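Local coordinates for C alpha-dehydrogenase (Sphingobium sp. SYK-6, PDB 4YAC), which binds NADH as a short-chain dehydrogenase/reductase and probably oxidises the C-alpha alcohol of lignin-derived beta-aryl ethers, at residues D45-M48 with G49-Q53; T125-P128 with R129-R133; T159-Y162 with A163-G166; V173-P176 with K177-I180. All coordinates share one frame; numbering follows the deposited sequence.

Contact 1 (D45-M48 with G49-Q53); sequences DEAM and GYFSQ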
loop_
_atom_site.group_PDB
_atom_site.type_symbol
_atom_site.label_atom_id
_atom_site.label_comp_id
_atom_site.label_asym_id
_atom_site.label_seq_id
_atom_site.Cartn_x
_atom_site.Cartn_y
_atom_site.Cartn_z
ATOM N N ASP A 45 20.684 -12.943 21.628
ATOM C CA ASP A 45 21.292 -13.426 22.864
ATOM C C ASP A 45 20.432 -13.060 24.072
ATOM O O ASP A 45 20.305 -13.848 25.011
ATOM C CB ASP A 45 22.708 -12.856 23.026
ATOM C CG ASP A 45 23.681 -13.395 21.990
ATOM O OD1 ASP A 45 23.321 -14.335 21.253
ATOM O OD2 ASP A 45 24.817 -12.882 21.920
ATOM N N GLU A 46 19.847 -11.864 24.044
ATOM C CA GLU A 46 18.969 -11.415 25.119
ATOM C C GLU A 46 17.725 -12.290 25.193
ATOM O O GLU A 46 17.332 -12.739 26.267
ATOM C CB GLU A 46 18.574 -9.952 24.911
ATOM C CG GLU A 46 19.706 -8.968 25.153
ATOM C CD GLU A 46 19.436 -7.600 24.553
ATOM O OE1 GLU A 46 18.296 -7.353 24.108
ATOM O OE2 GLU A 46 20.368 -6.770 24.527
ATOM N N ALA A 47 17.108 -12.521 24.039
ATOM C CA ALA A 47 15.905 -13.339 23.966
ATOM C C ALA A 47 16.182 -14.745 24.485
ATOM O O ALA A 47 15.401 -15.289 25.262
ATOM C CB ALA A 47 15.378 -13.390 22.534
ATOM N N MET A 48 17.301 -15.330 24.070
ATOM C CA MET A 48 17.632 -16.688 24.491
ATOM C C MET A 48 17.992 -16.731 25.970
ATOM O O MET A 48 17.898 -17.782 26.605
ATOM C CB MET A 48 18.780 -17.249 23.649
ATOM C CG MET A 48 18.436 -17.415 22.175
ATOM S SD MET A 48 16.909 -18.335 21.911
ATOM C CE MET A 48 17.358 -19.934 22.579
ATOM N N GLY A 49 18.397 -15.594 26.524
ATOM C CA GLY A 49 18.630 -15.508 27.954
ATOM C C GLY A 49 17.331 -15.745 28.701
ATOM O O GLY A 49 17.297 -16.425 29.734
ATOM N N TYR A 50 16.254 -15.180 28.162
ATOM C CA TYR A 50 14.912 -15.381 28.700
ATOM C C TYR A 50 14.442 -16.820 28.487
ATOM O O TYR A 50 14.060 -17.518 29.438
ATOM C CB TYR A 50 13.932 -14.399 28.041
ATOM C CG TYR A 50 12.478 -14.649 28.379
ATOM C CD1 TYR A 50 11.909 -14.107 29.522
ATOM C CD2 TYR A 50 11.674 -15.422 27.552
ATOM C CE1 TYR A 50 10.584 -14.331 29.835
ATOM C CE2 TYR A 50 10.350 -15.651 27.856
ATOM C CZ TYR A 50 9.809 -15.102 28.999
ATOM O OH TYR A 50 8.488 -15.322 29.303
ATOM N N PHE A 51 14.483 -17.270 27.238
ATOM C CA PHE A 51 13.934 -18.576 26.892
ATOM C C PHE A 51 14.702 -19.718 27.549
ATOM O O PHE A 51 14.162 -20.807 27.711
ATOM C CB PHE A 51 13.916 -18.767 25.375
ATOM C CG PHE A 51 12.842 -17.978 24.681
ATOM C CD1 PHE A 51 11.510 -18.166 25.005
ATOM C CD2 PHE A 51 13.165 -17.050 23.704
ATOM C CE1 PHE A 51 10.519 -17.445 24.376
ATOM C CE2 PHE A 51 12.177 -16.319 23.067
ATOM C CZ PHE A 51 10.852 -16.517 23.403
ATOM N N SER A 52 15.951 -19.474 27.938
ATOM C CA SER A 52 16.743 -20.508 28.609
ATOM C C SER A 52 16.227 -20.790 30.019
ATOM O O SER A 52 16.691 -21.720 30.681
ATOM C CB SER A 52 18.216 -20.106 28.687
ATOM O OG SER A 52 18.414 -19.096 29.661
ATOM N N GLN A 53 15.283 -19.969 30.478
ATOM C CA GLN A 53 14.676 -20.125 31.796
ATOM C C GLN A 53 13.208 -20.555 31.701
ATOM O O GLN A 53 12.464 -20.456 32.678
ATOM C CB GLN A 53 14.787 -18.818 32.579
ATOM C CG GLN A 53 16.212 -18.310 32.716
ATOM C CD GLN A 53 17.114 -19.281 33.450
ATOM O OE1 GLN A 53 16.702 -19.910 34.419
ATOM N NE2 GLN A 53 18.351 -19.414 32.987
#
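Ala47, Met48 and Phe51 make the apolar side of the C-terminal part of helix 41-51, the crossover helix of the Rossmann beta-alpha-beta unit between strands 33-38 and 57-62. Backbone bonds set their spacing. Phe51 N meets Ala47 O in the carbonyl plane at 2.9 Å and is nearly straight (167°), whereas Gly49 N divides itself between Asp45 O and, weakly, Glu46 O.

The apolar contacts come next. Phe51 CG lies beside the backbone N (chi1 -74°), which carries the ring back along the helix and brings its CD2 to 3.2 Å from Ala47 O. On the same ring, CE2 comes to 4.4 Å from Ala47 CB and CD2 to 4.3 Å from Met48 SD, both loose contacts. A small methyl at Ala47 suits the close approach to Leu20 and Ile36, while the bent, flexible Met48 chain fills in against Val58 and Pro60. Were Phe51 cut back to an alanine, a gap would probably open between this helix, helix 17-28 and Val58, and Tyr50 CD2 would lose the ring face it lies over.

Tyr50 reaches toward helix 17-28, its OH bonding Glu28 and its ring making a cation-pi contact with Lys24. Near the C-terminal end Ser52 N bonds Met48 O at 2.9 Å, and the Ser52 hydroxyl turns back on the preceding turn, OG donating to Gly49 O at 2.9 Å from above the carbonyl plane.

Contact 2 (T125-P128 with R129-R133); sequences TVMP and RMIER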
loop_
_atom_site.group_PDB
_atom_site.type_symbol
_atom_site.label_atom_id
_atom_site.label_comp_id
_atom_site.label_asym_id
_atom_site.label_seq_id
_atom_site.Cartn_x
_atom_site.Cartn_y
_atom_site.Cartn_z
ATOM N N THR A 125 9.748 -17.134 0.208
ATOM C CA THR A 125 10.653 -18.213 0.602
ATOM C C THR A 125 9.865 -19.368 1.208
ATOM O O THR A 125 10.151 -20.535 0.931
ATOM C CB THR A 125 11.722 -17.735 1.614
ATOM O OG1 THR A 125 12.538 -16.724 1.009
ATOM C CG2 THR A 125 12.627 -18.886 2.047
ATOM N N VAL A 126 8.863 -19.036 2.020
ATOM C CA VAL A 126 8.150 -20.040 2.815
ATOM C C VAL A 126 6.852 -20.538 2.176
ATOM O O VAL A 126 6.564 -21.732 2.206
ATOM C CB VAL A 126 7.829 -19.475 4.221
ATOM C CG1 VAL A 126 6.907 -20.405 5.010
ATOM C CG2 VAL A 126 9.118 -19.226 4.992
ATOM N N MET A 127 6.059 -19.635 1.611
ATOM C CA MET A 127 4.724 -20.002 1.148
ATOM C C MET A 127 4.746 -21.072 0.042
ATOM O O MET A 127 3.913 -21.982 0.050
ATOM C CB MET A 127 3.984 -18.739 0.689
ATOM C CG MET A 127 2.673 -18.964 -0.028
ATOM S SD MET A 127 2.885 -18.872 -1.814
ATOM C CE MET A 127 3.411 -17.169 -2.052
ATOM N N PRO A 128 5.705 -20.994 -0.898
ATOM C CA PRO A 128 5.790 -22.084 -1.882
ATOM C C PRO A 128 6.147 -23.445 -1.273
ATOM O O PRO A 128 5.757 -24.480 -1.818
ATOM C CB PRO A 128 6.892 -21.610 -2.832
ATOM C CG PRO A 128 6.844 -20.122 -2.734
ATOM C CD PRO A 128 6.538 -19.843 -1.291
ATOM N N ARG A 129 6.878 -23.447 -0.162
ATOM C CA ARG A 129 7.197 -24.688 0.534
ATOM C C ARG A 129 5.950 -25.248 1.211
ATOM O O ARG A 129 5.728 -26.460 1.219
ATOM C CB ARG A 129 8.303 -24.463 1.564
ATOM C CG ARG A 129 9.568 -23.843 0.995
ATOM C CD ARG A 129 10.659 -23.774 2.050
ATOM N NE ARG A 129 11.838 -23.046 1.589
ATOM C CZ ARG A 129 13.079 -23.271 2.013
ATOM N NH1 ARG A 129 13.327 -24.223 2.907
ATOM N NH2 ARG A 129 14.081 -22.550 1.534
ATOM N N MET A 130 5.136 -24.359 1.775
ATOM C CA MET A 130 3.875 -24.763 2.385
ATOM C C MET A 130 2.975 -25.456 1.370
ATOM O O MET A 130 2.421 -26.519 1.644
ATOM C CB MET A 130 3.144 -23.558 2.970
ATOM C CG MET A 130 3.716 -23.032 4.269
ATOM S SD MET A 130 2.905 -21.495 4.741
ATOM C CE MET A 130 3.570 -21.238 6.382
ATOM N N ILE A 131 2.828 -24.837 0.202
ATOM C CA ILE A 131 1.973 -25.368 -0.853
ATOM C C ILE A 131 2.480 -26.733 -1.303
ATOM O O ILE A 131 1.707 -27.686 -1.434
ATOM C CB ILE A 131 1.903 -24.386 -2.055
ATOM C CG1 ILE A 131 1.098 -23.150 -1.654
ATOM C CG2 ILE A 131 1.265 -25.043 -3.276
ATOM C CD1 ILE A 131 1.188 -22.007 -2.628
ATOM N N GLU A 132 3.788 -26.824 -1.516
ATOM C CA GLU A 132 4.420 -28.053 -1.984
ATOM C C GLU A 132 4.212 -29.206 -0.998
ATOM O O GLU A 132 4.039 -30.361 -1.403
ATOM C CB GLU A 132 5.913 -27.800 -2.218
ATOM C CG GLU A 132 6.774 -29.046 -2.376
ATOM C CD GLU A 132 8.234 -28.709 -2.613
ATOM O OE1 GLU A 132 8.589 -27.512 -2.545
ATOM O OE2 GLU A 132 9.028 -29.638 -2.867
ATOM N N ARG A 133 4.216 -28.883 0.291
ATOM C CA ARG A 133 4.078 -29.888 1.341
ATOM C C ARG A 133 2.636 -30.380 1.458
ATOM O O ARG A 133 2.389 -31.548 1.767
ATOM C CB ARG A 133 4.561 -29.310 2.672
ATOM C CG ARG A 133 4.384 -30.217 3.876
ATOM C CD ARG A 133 4.771 -29.478 5.138
ATOM N NE ARG A 133 4.509 -30.256 6.344
ATOM C CZ ARG A 133 4.270 -29.727 7.539
ATOM N NH1 ARG A 133 4.250 -28.409 7.697
ATOM N NH2 ARG A 133 4.044 -30.516 8.579
#
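Val126 O is gripped by two backbone donors of the next turn: Met130 N at 3.0 Å, nearly along the C=O axis, and Arg129 N, which makes a weak, bent bond. The doubling is consistent with Pro128, which has no N-H to give and kinks helix 105-133. Beyond the kink, Arg129 N stands 4.5 Å from Thr125 O, too far for the usual helical bond, and the Arg129 side chain steps in. With CG beside the backbone N (chi1 -55°) and the chain extended as far as NE, it runs next to Thr125, and NE donates a weak bond of 3.1 Å to Thr125 O, which lies at the edge of the guanidinium, near its plane.

Farther out, Arg129 NH1 forms salt bridges with Asp76 and Glu79; arginine suits the place because its long chain carries NE for the carbonyl and a separate NH1 for the acids. A leucine at Arg129 would probably leave Thr125 O without its side-chain donor and the two acids without their positive mate.

The apolar pairs differ in approach. Met130, extended beyond CG, crosses Val126 to put its CE 3.7 Å from Val126 CG1, whereas Met127 and Ile131 run alongside, SD to CD1 3.7 Å.

Thr125, Val126 and Arg129 thus face helix 68-81, Met130 and Ile131 lie on strand 180-185, and Met127, Pro128 and Ile131 meet Glu101 of the second subunit.

Contact 3 (T159-Y162 with A163-G166); sequences TTKY and AVRG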
loop_
_atom_site.group_PDB
_atom_site.type_symbol
_atom_site.label_atom_id
_atom_site.label_comp_id
_atom_site.label_asym_id
_atom_site.label_seq_id
_atom_site.Cartn_x
_atom_site.Cartn_y
_atom_site.Cartn_z
ATOM N N THR A 159 3.703 4.514 3.543
ATOM C CA THR A 159 3.801 3.898 2.228
ATOM C C THR A 159 4.119 2.406 2.369
ATOM O O THR A 159 3.486 1.579 1.716
ATOM C CB THR A 159 4.869 4.581 1.354
ATOM O OG1 THR A 159 4.527 5.963 1.188
ATOM C CG2 THR A 159 4.930 3.934 -0.018
ATOM N N THR A 160 5.070 2.062 3.236
ATOM C CA THR A 160 5.462 0.656 3.394
ATOM C C THR A 160 4.354 -0.190 4.007
ATOM O O THR A 160 4.216 -1.363 3.675
ATOM C CB THR A 160 6.738 0.473 4.268
ATOM O OG1 THR A 160 6.475 0.804 5.638
ATOM C CG2 THR A 160 7.898 1.306 3.736
ATOM N N LYS A 161 3.559 0.392 4.895
ATOM C CA LYS A 161 2.545 -0.388 5.590
ATOM C C LYS A 161 1.305 -0.566 4.717
ATOM O O LYS A 161 0.653 -1.611 4.763
ATOM C CB LYS A 161 2.206 0.266 6.935
ATOM C CG LYS A 161 3.381 0.255 7.922
ATOM C CD LYS A 161 3.849 -1.163 8.250
ATOM C CE LYS A 161 5.047 -1.180 9.187
ATOM N NZ LYS A 161 5.495 -2.578 9.461
ATOM N N TYR A 162 0.992 0.428 3.894
ATOM C CA TYR A 162 -0.037 0.245 2.883
ATOM C C TYR A 162 0.366 -0.898 1.956
ATOM O O TYR A 162 -0.452 -1.752 1.611
ATOM C CB TYR A 162 -0.251 1.532 2.080
ATOM C CG TYR A 162 -1.403 2.377 2.570
ATOM C CD1 TYR A 162 -1.274 3.166 3.705
ATOM C CD2 TYR A 162 -2.613 2.405 1.889
ATOM C CE1 TYR A 162 -2.318 3.944 4.153
ATOM C CE2 TYR A 162 -3.661 3.180 2.331
ATOM C CZ TYR A 162 -3.508 3.946 3.463
ATOM O OH TYR A 162 -4.555 4.720 3.900
ATOM N N ALA A 163 1.639 -0.924 1.578
ATOM C CA ALA A 163 2.142 -1.943 0.665
ATOM C C ALA A 163 1.876 -3.348 1.188
ATOM O O ALA A 163 1.294 -4.167 0.480
ATOM C CB ALA A 163 3.629 -1.751 0.421
ATOM N N VAL A 164 2.284 -3.635 2.419
ATOM C CA VAL A 164 2.147 -4.998 2.926
ATOM C C VAL A 164 0.691 -5.293 3.267
ATOM O O VAL A 164 0.292 -6.454 3.291
ATOM C CB VAL A 164 3.049 -5.264 4.150
ATOM C CG1 VAL A 164 4.515 -5.208 3.735
ATOM C CG2 VAL A 164 2.759 -4.294 5.278
ATOM N N ARG A 165 -0.116 -4.261 3.501
ATOM C CA ARG A 165 -1.555 -4.480 3.629
ATOM C C ARG A 165 -2.090 -5.042 2.319
ATOM O O ARG A 165 -2.873 -5.988 2.317
ATOM C CB ARG A 165 -2.301 -3.195 3.988
ATOM C CG ARG A 165 -3.810 -3.314 3.792
ATOM C CD ARG A 165 -4.553 -2.044 4.138
ATOM N NE ARG A 165 -5.951 -2.129 3.720
ATOM C CZ ARG A 165 -6.784 -1.096 3.656
ATOM N NH1 ARG A 165 -6.367 0.119 3.980
ATOM N NH2 ARG A 165 -8.036 -1.279 3.259
ATOM N N GLY A 166 -1.669 -4.445 1.208
ATOM C CA GLY A 166 -2.076 -4.909 -0.105
ATOM C C GLY A 166 -1.649 -6.345 -0.324
ATOM O O GLY A 166 -2.415 -7.171 -0.830
#
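Thr159 O takes Ala163 N at 3.1 Å, the first of four consecutive helical bonds that satisfy the backbone here: Val164 N serves Thr160 O, Arg165 N serves Lys161 O, and Gly166 N closes on Tyr162 O at 3.0 Å (159°).

Polar side chains in this buried turn find partners too. The hydroxyl of Thr159 bonds Gly155 O, and that of Thr160 bonds Tyr157 O and Asn115 ND2; threonine suits both places because its short hydroxyl can reach such groups while both side chains pack on Met112. Arg165, with CG anti to the backbone N (chi1 166°), stretches out so that NE pairs with Glu169 in a salt bridge and NH1 bonds Ala147 O. NH1 lies 4.4 Å from Tyr162 CE2, obliquely to the ring. Tyr162 OH makes a weak hydrogen bond to Glu169 of the second subunit. Val164 CG2, meanwhile, sits 3.4 Å from Lys161 O.

Tyr157 and Lys161 form the Tyr-x-x-x-Lys signature of short-chain dehydrogenases. Helix 155-174 lies between strands 137-142 and 180-185 in sequence, packs Thr159 and Thr160 on helix 105-133, and meets the second subunit, where Ala163 touches its own counterpart and Tyr162 lies on Gly166 of that subunit.

Contact 4 (V173-P176 with K177-I180); sequences VEMP and KYNI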
loop_
_atom_site.group_PDB
_atom_site.type_symbol
_atom_site.label_atom_id
_atom_site.label_comp_id
_atom_site.label_asym_id
_atom_site.label_seq_id
_atom_site.Cartn_x
_atom_site.Cartn_y
_atom_site.Cartn_z
ATOM N N VAL A 173 -6.809 -13.778 -0.820
ATOM C CA VAL A 173 -7.588 -14.279 -1.949
ATOM C C VAL A 173 -7.112 -15.658 -2.400
ATOM O O VAL A 173 -7.924 -16.527 -2.713
ATOM C CB VAL A 173 -7.517 -13.309 -3.160
ATOM C CG1 VAL A 173 -8.163 -13.924 -4.407
ATOM C CG2 VAL A 173 -8.181 -11.987 -2.825
ATOM N N GLU A 174 -5.797 -15.852 -2.436
ATOM C CA GLU A 174 -5.222 -17.003 -3.128
ATOM C C GLU A 174 -4.808 -18.159 -2.216
ATOM O O GLU A 174 -4.644 -19.283 -2.688
ATOM C CB GLU A 174 -4.016 -16.545 -3.959
ATOM C CG GLU A 174 -4.401 -15.540 -5.048
ATOM C CD GLU A 174 -3.273 -15.210 -6.009
ATOM O OE1 GLU A 174 -2.450 -16.098 -6.313
ATOM O OE2 GLU A 174 -3.219 -14.056 -6.478
ATOM N N MET A 175 -4.654 -17.906 -0.920
ATOM C CA MET A 175 -4.136 -18.938 -0.018
ATOM C C MET A 175 -5.169 -19.947 0.516
ATOM O O MET A 175 -4.809 -21.091 0.799
ATOM C CB MET A 175 -3.426 -18.274 1.163
ATOM C CG MET A 175 -2.105 -17.605 0.788
ATOM S SD MET A 175 -0.902 -18.738 0.047
ATOM C CE MET A 175 -1.138 -18.394 -1.695
ATOM N N PRO A 176 -6.445 -19.545 0.665
ATOM C CA PRO A 176 -7.402 -20.511 1.225
ATOM C C PRO A 176 -7.548 -21.819 0.441
ATOM O O PRO A 176 -7.809 -22.847 1.062
ATOM C CB PRO A 176 -8.717 -19.734 1.214
ATOM C CG PRO A 176 -8.302 -18.322 1.366
ATOM C CD PRO A 176 -7.031 -18.195 0.575
ATOM N N LYS A 177 -7.377 -21.798 -0.876
ATOM C CA LYS A 177 -7.503 -23.028 -1.655
ATOM C C LYS A 177 -6.357 -24.005 -1.364
ATOM O O LYS A 177 -6.430 -25.177 -1.730
ATOM C CB LYS A 177 -7.570 -22.720 -3.155
ATOM C CG LYS A 177 -6.344 -22.046 -3.739
ATOM C CD LYS A 177 -6.508 -21.848 -5.242
ATOM C CE LYS A 177 -5.271 -21.235 -5.879
ATOM N NZ LYS A 177 -4.958 -19.886 -5.331
ATOM N N TYR A 178 -5.312 -23.517 -0.697
ATOM C CA TYR A 178 -4.200 -24.359 -0.253
ATOM C C TYR A 178 -4.255 -24.619 1.251
ATOM O O TYR A 178 -3.297 -25.130 1.833
ATOM C CB TYR A 178 -2.859 -23.714 -0.603
ATOM C CG TYR A 178 -2.630 -23.522 -2.083
ATOM C CD1 TYR A 178 -2.612 -24.606 -2.948
ATOM C CD2 TYR A 178 -2.411 -22.259 -2.611
ATOM C CE1 TYR A 178 -2.397 -24.437 -4.301
ATOM C CE2 TYR A 178 -2.194 -22.080 -3.962
ATOM C CZ TYR A 178 -2.186 -23.170 -4.803
ATOM O OH TYR A 178 -1.970 -22.994 -6.149
ATOM N N ASN A 179 -5.376 -24.255 1.871
ATOM C CA ASN A 179 -5.557 -24.395 3.312
ATOM C C ASN A 179 -4.487 -23.631 4.088
ATOM O O ASN A 179 -4.039 -24.066 5.149
ATOM C CB ASN A 179 -5.557 -25.872 3.714
ATOM C CG ASN A 179 -6.747 -26.625 3.150
ATOM O OD1 ASN A 179 -7.847 -26.082 3.051
ATOM N ND2 ASN A 179 -6.532 -27.880 2.770
ATOM N N ILE A 180 -4.092 -22.482 3.544
ATOM C CA ILE A 180 -3.149 -21.593 4.208
ATOM C C ILE A 180 -3.889 -20.339 4.670
ATOM O O ILE A 180 -4.405 -19.574 3.856
ATOM C CB ILE A 180 -1.968 -21.218 3.280
ATOM C CG1 ILE A 180 -1.128 -22.462 2.973
ATOM C CG2 ILE A 180 -1.090 -20.136 3.921
ATOM C CD1 ILE A 180 -0.091 -22.261 1.883
HETATM O O HOH W 1 -8.036 -19.363 -2.594
HETATM O O HOH W 2 -2.611 -18.763 -6.421
#
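Lys177 places CG between its backbone N and carbonyl carbon (chi1 62°), and a final bend about the CD-CE bond (chi4 -61°) folds the ammonium group back over the preceding turn, where NZ donates to Glu174 O at 2.7 Å, in the carbonyl plane and on a lone pair. The turn is a Schellman motif following helix 155-174. Its six-to-one bond is Ile180 N to Met175 O at 3.2 Å, its inner bond Asn179 N to Pro176 O at 2.9 Å, and Asn179 takes the left-handed conformation, one that asparagine tolerates better than most residues. Met175 O is held from opposite faces of its plane, by Ile180 N and by Tyr178 N.

The motif's customary apolar clasp is here as well: Met175 and Ile180 run side by side, CB to CB 3.9 Å, and the Met175 chain bends until its CE reaches the edge of the Tyr178 ring, 4.2 Å from CD2. Pro176, second in the turn, has no N-H, and none of the turn's bonds calls for one there.

Glu174 is bonded by its two carboxylate oxygens to the backbone N atoms of Thr153 and Ile100 of the second subunit, and Tyr178 OH bonds Glu101 there. The opposite charges of Glu174 and Lys177 do not touch; a water spans them, donating to Glu174 OE1 at 2.7 Å and accepting from Lys177 NZ at 2.8 Å.

Contact 3 is fully buried, on a helix face shared with the second subunit, whereas contacts 1, 2 and 4 are partly buried and sit at helix ends. Contact 1 stands apart, about 30 Å or more from the other centres, near the 57-62 edge of the Rossmann sheet, whereas contacts 2, 3 and 4 lie near the 180-185 side. Contacts 3 and 4 share helix 155-174 without touching: regular helical bonds in the former give way to a capping turn in the latter. Contacts 2 and 4 do touch, joining helix 105-133 to that turn through Met127 CG and Met175 SD (3.6 Å). A proline kinks the helix in contact 2 and another lies in the turn of contact 4, and long basic chains supply donors to backbone carbonyls there.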